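Local coordinates for bile salt hydrolase/transferase (Clostridium perfringens, PDB 2BJF), which cleaves the amide bond of glycine- and taurine-conjugated bile salts, releasing free bile acids, and can also join bile acids to amines, at residues Lys38-Asn41 with Lys46-Thr49; Tyr103-Trp108 with Ala126-Ile131. All blocks are in the same frame, centred on the assembly; numbering follows the deposited sequence.

Interaction 1 of 2, residues Lys38-Asn41 with Lys46-Thr49; sequences KCVN and KELT
C39 and L48 pair through both backbone amides. C39 N gives its hydrogen to L48 O at 2.6 Å, and L48 N returns one to C39 O at 2.9 Å. A third bond continues the ladder past the strands: N41 N reaches K46 O at 2.9 Å. Each carbonyl of the C39-L48 pair also meets a CA-H of the opposite segment. E47 CA lies 3.3 Å from C39 O, and K38 CA approaches L48 O more loosely. This is a two-stranded antiparallel beta hairpin, strands 38-40 and 47-49, with C39-L48 as its hydrogen-bonded pair. K38-T49 and V40-E47 are the non-hydrogen-bonded pairs, and their side chains share one face. There E47 runs beside V40, with E47 CG 3.8 Å from V40 CG2. K38 crosses the end of E47, and its CD comes to 3.5 Å from E47 OE1. The K38 chain starts extended but bends at chi3 and chi4 (59° and 61°), which leaves NZ 4.8 Å from E47 OE2. The opposite charges are near each other but not in contact. On the other face C39 and L48 are buried; both touch Y64, and L48 also packs on helix 105-112. The side-chain amide of N41 finds its partners outside the two segments. Its OD1 accepts from S43 OG and N44 N in the turn, while ND2 donates to I133 O.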
loop_
_atom_site.group_PDB
_atom_site.type_symbol
_atom_site.label_atom_id
_atom_site.label_comp_id
_atom_site.label_asym_id
_atom_site.label_seq_id
_atom_site.Cartn_x
_atom_site.Cartn_y
_atom_site.Cartn_z
ATOM N N LYS A 38 29.984 38.511 18.102
ATOM C CA LYS A 38 28.990 39.369 17.469
ATOM C C LYS A 38 28.867 39.069 15.974
ATOM O O LYS A 38 29.811 39.271 15.205
ATOM C CB LYS A 38 29.332 40.844 17.714
ATOM C CG LYS A 38 28.342 41.844 17.121
ATOM C CD LYS A 38 28.606 43.277 17.598
ATOM C CE LYS A 38 30.005 43.779 17.239
ATOM N NZ LYS A 38 30.256 43.826 15.770
ATOM N N CYS A 39 27.697 38.568 15.584
ATOM C CA CYS A 39 27.375 38.302 14.187
ATOM C C CYS A 39 26.576 39.474 13.628
ATOM O O CYS A 39 25.492 39.787 14.126
ATOM C CB CYS A 39 26.565 37.009 14.056
ATOM S SG CYS A 39 27.344 35.542 14.770
ATOM N N VAL A 40 27.117 40.119 12.597
ATOM C CA VAL A 40 26.480 41.291 11.994
ATOM C C VAL A 40 26.044 41.006 10.557
ATOM O O VAL A 40 26.858 40.615 9.716
ATOM C CB VAL A 40 27.410 42.536 12.017
ATOM C CG1 VAL A 40 26.676 43.770 11.502
ATOM C CG2 VAL A 40 27.945 42.792 13.421
ATOM N N ASN A 41 24.754 41.193 10.289
ATOM C CA ASN A 41 24.231 41.104 8.930
ATOM C C ASN A 41 24.428 42.441 8.229
ATOM O O ASN A 41 23.890 43.461 8.662
ATOM C CB ASN A 41 22.754 40.693 8.935
ATOM C CG ASN A 41 22.207 40.443 7.537
ATOM O OD1 ASN A 41 22.089 41.363 6.725
ATOM N ND2 ASN A 41 21.856 39.193 7.257
ATOM N N LYS A 46 21.225 44.081 11.261
ATOM C CA LYS A 46 20.788 43.326 12.437
ATOM C C LYS A 46 21.949 42.549 13.048
ATOM O O LYS A 46 22.786 41.998 12.328
ATOM C CB LYS A 46 19.638 42.377 12.087
ATOM C CG LYS A 46 18.344 43.082 11.709
ATOM C CD LYS A 46 17.269 42.086 11.306
ATOM C CE LYS A 46 16.032 42.787 10.758
ATOM N NZ LYS A 46 15.314 43.581 11.794
ATOM N N GLU A 47 21.992 42.512 14.376
ATOM C CA GLU A 47 23.112 41.912 15.096
ATOM C C GLU A 47 22.680 40.822 16.072
ATOM O O GLU A 47 21.586 40.876 16.641
ATOM C CB GLU A 47 23.913 42.988 15.838
ATOM C CG GLU A 47 24.643 43.970 14.926
ATOM C CD GLU A 47 25.453 45.010 15.684
ATOM O OE1 GLU A 47 25.548 44.924 16.928
ATOM O OE2 GLU A 47 25.999 45.922 15.027
ATOM N N LEU A 48 23.552 39.833 16.250
ATOM C CA LEU A 48 23.365 38.787 17.250
ATOM C C LEU A 48 24.702 38.475 17.913
ATOM O O LEU A 48 25.685 38.168 17.236
ATOM C CB LEU A 48 22.761 37.523 16.619
ATOM C CG LEU A 48 22.512 36.308 17.524
ATOM C CD1 LEU A 48 21.213 35.607 17.150
ATOM C CD2 LEU A 48 23.683 35.328 17.492
ATOM N N THR A 49 24.731 38.565 19.239
ATOM C CA THR A 49 25.916 38.202 20.010
ATOM C C THR A 49 25.627 36.924 20.788
ATOM O O THR A 49 24.692 36.874 21.588
ATOM C CB THR A 49 26.360 39.339 20.963
ATOM O OG1 THR A 49 26.570 40.542 20.212
ATOM C CG2 THR A 49 27.654 38.969 21.678
#

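Interaction 2 of 2, residues Tyr103-Trp108 with Ala126-Ile131; sequences YNFLLW and ANIVDI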
loop_
_atom_site.group_PDB
_atom_site.type_symbol
_atom_site.label_atom_id
_atom_site.label_comp_id
_atom_site.label_asym_id
_atom_site.label_seq_id
_atom_site.Cartn_x
_atom_site.Cartn_y
_atom_site.Cartn_z
ATOM N N TYR A 103 16.051 33.110 8.315
ATOM C CA TYR A 103 17.440 32.658 8.182
ATOM C C TYR A 103 18.192 32.597 9.516
ATOM O O TYR A 103 19.190 31.883 9.635
ATOM C CB TYR A 103 18.208 33.552 7.193
ATOM C CG TYR A 103 18.402 34.980 7.669
ATOM C CD1 TYR A 103 19.458 35.319 8.519
ATOM C CD2 TYR A 103 17.530 35.990 7.270
ATOM C CE1 TYR A 103 19.635 36.624 8.964
ATOM C CE2 TYR A 103 17.703 37.304 7.705
ATOM C CZ TYR A 103 18.756 37.612 8.553
ATOM O OH TYR A 103 18.931 38.904 8.991
ATOM N N ASN A 104 17.712 33.350 10.506
ATOM C CA ASN A 104 18.408 33.490 11.784
ATOM C C ASN A 104 17.800 32.680 12.933
ATOM O O ASN A 104 18.359 32.650 14.031
ATOM C CB ASN A 104 18.509 34.971 12.177
ATOM C CG ASN A 104 19.644 35.245 13.156
ATOM O OD1 ASN A 104 20.771 34.784 12.965
ATOM N ND2 ASN A 104 19.351 36.006 14.206
ATOM N N PHE A 105 16.671 32.017 12.683
ATOM C CA PHE A 105 15.952 31.317 13.753
ATOM C C PHE A 105 16.793 30.254 14.462
ATOM O O PHE A 105 16.826 30.210 15.692
ATOM C CB PHE A 105 14.639 30.701 13.252
ATOM C CG PHE A 105 13.826 30.054 14.342
ATOM C CD1 PHE A 105 12.968 30.811 15.130
ATOM C CD2 PHE A 105 13.930 28.686 14.591
ATOM C CE1 PHE A 105 12.221 30.219 16.146
ATOM C CE2 PHE A 105 13.186 28.084 15.601
ATOM C CZ PHE A 105 12.331 28.852 16.381
ATOM N N LEU A 106 17.459 29.403 13.685
ATOM C CA LEU A 106 18.248 28.313 14.254
ATOM C C LEU A 106 19.357 28.849 15.165
ATOM O O LEU A 106 19.512 28.391 16.300
ATOM C CB LEU A 106 18.820 27.422 13.147
ATOM C CG LEU A 106 19.059 25.952 13.509
ATOM C CD1 LEU A 106 19.028 25.088 12.267
ATOM C CD2 LEU A 106 20.368 25.750 14.263
ATOM N N LEU A 107 20.111 29.827 14.666
ATOM C CA LEU A 107 21.167 30.463 15.452
ATOM C C LEU A 107 20.607 31.189 16.680
ATOM O O LEU A 107 21.219 31.160 17.746
ATOM C CB LEU A 107 21.994 31.419 14.583
ATOM C CG LEU A 107 23.163 32.174 15.233
ATOM C CD1 LEU A 107 24.185 31.220 15.850
ATOM C CD2 LEU A 107 23.827 33.096 14.223
ATOM N N TRP A 108 19.445 31.823 16.526
ATOM C CA TRP A 108 18.783 32.518 17.636
ATOM C C TRP A 108 18.468 31.562 18.790
ATOM O O TRP A 108 18.641 31.913 19.959
ATOM C CB TRP A 108 17.512 33.228 17.149
ATOM C CG TRP A 108 16.687 33.852 18.242
ATOM C CD1 TRP A 108 16.871 35.080 18.811
ATOM C CD2 TRP A 108 15.545 33.278 18.891
ATOM N NE1 TRP A 108 15.917 35.305 19.774
ATOM C CE2 TRP A 108 15.090 34.214 19.846
ATOM C CE3 TRP A 108 14.862 32.059 18.760
ATOM C CZ2 TRP A 108 13.982 33.974 20.666
ATOM C CZ3 TRP A 108 13.760 31.818 19.578
ATOM C CH2 TRP A 108 13.332 32.774 20.518
ATOM N N ALA A 126 6.843 34.903 20.263
ATOM C CA ALA A 126 7.715 35.004 19.095
ATOM C C ALA A 126 6.948 35.037 17.774
ATOM O O ALA A 126 5.807 34.572 17.685
ATOM C CB ALA A 126 8.746 33.879 19.094
ATOM N N ASN A 127 7.592 35.607 16.759
ATOM C CA ASN A 127 7.068 35.657 15.400
ATOM C C ASN A 127 8.215 35.528 14.408
ATOM O O ASN A 127 9.238 36.198 14.547
ATOM C CB ASN A 127 6.311 36.965 15.155
ATOM C CG ASN A 127 5.866 37.121 13.710
ATOM O OD1 ASN A 127 4.984 36.403 13.237
ATOM N ND2 ASN A 127 6.478 38.062 13.002
ATOM N N ILE A 128 8.043 34.667 13.410
ATOM C CA ILE A 128 9.073 34.472 12.395
ATOM C C ILE A 128 8.758 35.318 11.159
ATOM O O ILE A 128 7.686 35.197 10.565
ATOM C CB ILE A 128 9.276 32.973 12.063
ATOM C CG1 ILE A 128 9.646 32.212 13.342
ATOM C CG2 ILE A 128 10.366 32.798 11.011
ATOM C CD1 ILE A 128 9.571 30.704 13.237
ATOM N N VAL A 129 9.705 36.181 10.796
ATOM C CA VAL A 129 9.502 37.180 9.745
ATOM C C VAL A 129 10.357 36.900 8.502
ATOM O O VAL A 129 11.528 36.530 8.613
ATOM C CB VAL A 129 9.727 38.630 10.291
ATOM C CG1 VAL A 129 11.107 38.785 10.931
ATOM C CG2 VAL A 129 9.507 39.671 9.206
ATOM N N ASP A 130 9.758 37.078 7.326
ATOM C CA ASP A 130 10.422 36.798 6.052
ATOM C C ASP A 130 11.325 37.955 5.606
ATOM O O ASP A 130 11.093 38.582 4.567
ATOM C CB ASP A 130 9.381 36.460 4.972
ATOM C CG ASP A 130 9.979 35.737 3.769
ATOM O OD1 ASP A 130 11.187 35.412 3.781
ATOM O OD2 ASP A 130 9.227 35.485 2.804
ATOM N N ILE A 131 12.353 38.231 6.406
ATOM C CA ILE A 131 13.377 39.218 6.063
ATOM C C ILE A 131 14.500 38.514 5.301
ATOM O O ILE A 131 15.048 37.524 5.791
ATOM C CB ILE A 131 13.955 39.922 7.332
ATOM C CG1 ILE A 131 12.854 40.642 8.130
ATOM C CG2 ILE A 131 15.101 40.880 6.971
ATOM C CD1 ILE A 131 12.098 41.736 7.374
#
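F105 and I128 make the main apolar contact. The CD1 methyl of I128 sits 3.9 Å from F105 CD1. It lies 4.3 Å from the ring centroid and 29° off the ring normal, an off-centre CH-pi contact. The two side chains cross at about a right angle. The F105 ring swings away from its own backbone N (chi1 -176°), and its CB bond points at the strand. The same ring also meets W144 and touches L123 and I100. A looser apolar contact joins Y103 CE2 to I131 CG2 at 4.5 Å.

The polar approach is at the Y103 ring. The backbone oxygen I131 O comes to the ring edge, in its plane, 3.3 Å from Y103 CD2. It is as near to Y103 CE2, so it faces the C-H side of the ring rather than its pi cloud. With chi1 at 66°, the ring stands between the backbone N and the carbonyl carbon, and its end leans towards I131. The same oxygen accepts a hydrogen bond from N139 ND2. Y103 OH is hydrogen-bonded to N44 ND2.

Backbone bonds hold each side separately. W108 N bonds to N104 O at 2.8 Å. D130 centres an inverse gamma turn, closed by a weak bond from I131 N to V129 O. The strand side is also held from outside, by parallel pairing with strand 98-101.

Strand 98-101, helices 105-112 and 116-123 and strand 126-129 form a beta-alpha-beta crossover, with F105, from the first helix, packed against both strands through I100 and I128. At its Y103 end this unit borders the bile-acid pocket: the nearest atoms of the Y103 side chain and bound deoxycholate are about 4 Å apart.

In the fold
From the N terminus, interaction 1 comes first. Segment 38-41 turns back through four residues, and 46-49 closes this short hairpin. The chain then passes through strands 54-61 to 77-82 of the large antiparallel sheet and strand 98-101. Interaction 2 closes a longer loop of 17 residues, mostly helical. It ties the start of the helical connection to strand 126-129, the partner of strand 98-101. The two loops are in series; they neither nest nor cross. Interactions 1 and 2 still touch, their centres about 13 Å apart. L48 packs against N104, L107 and W108, and N41 ND2 lies 3.4 Å from Y103 OH. The hairpin thus meets both helix 105-112 and Y103, which lies close to bound deoxycholate.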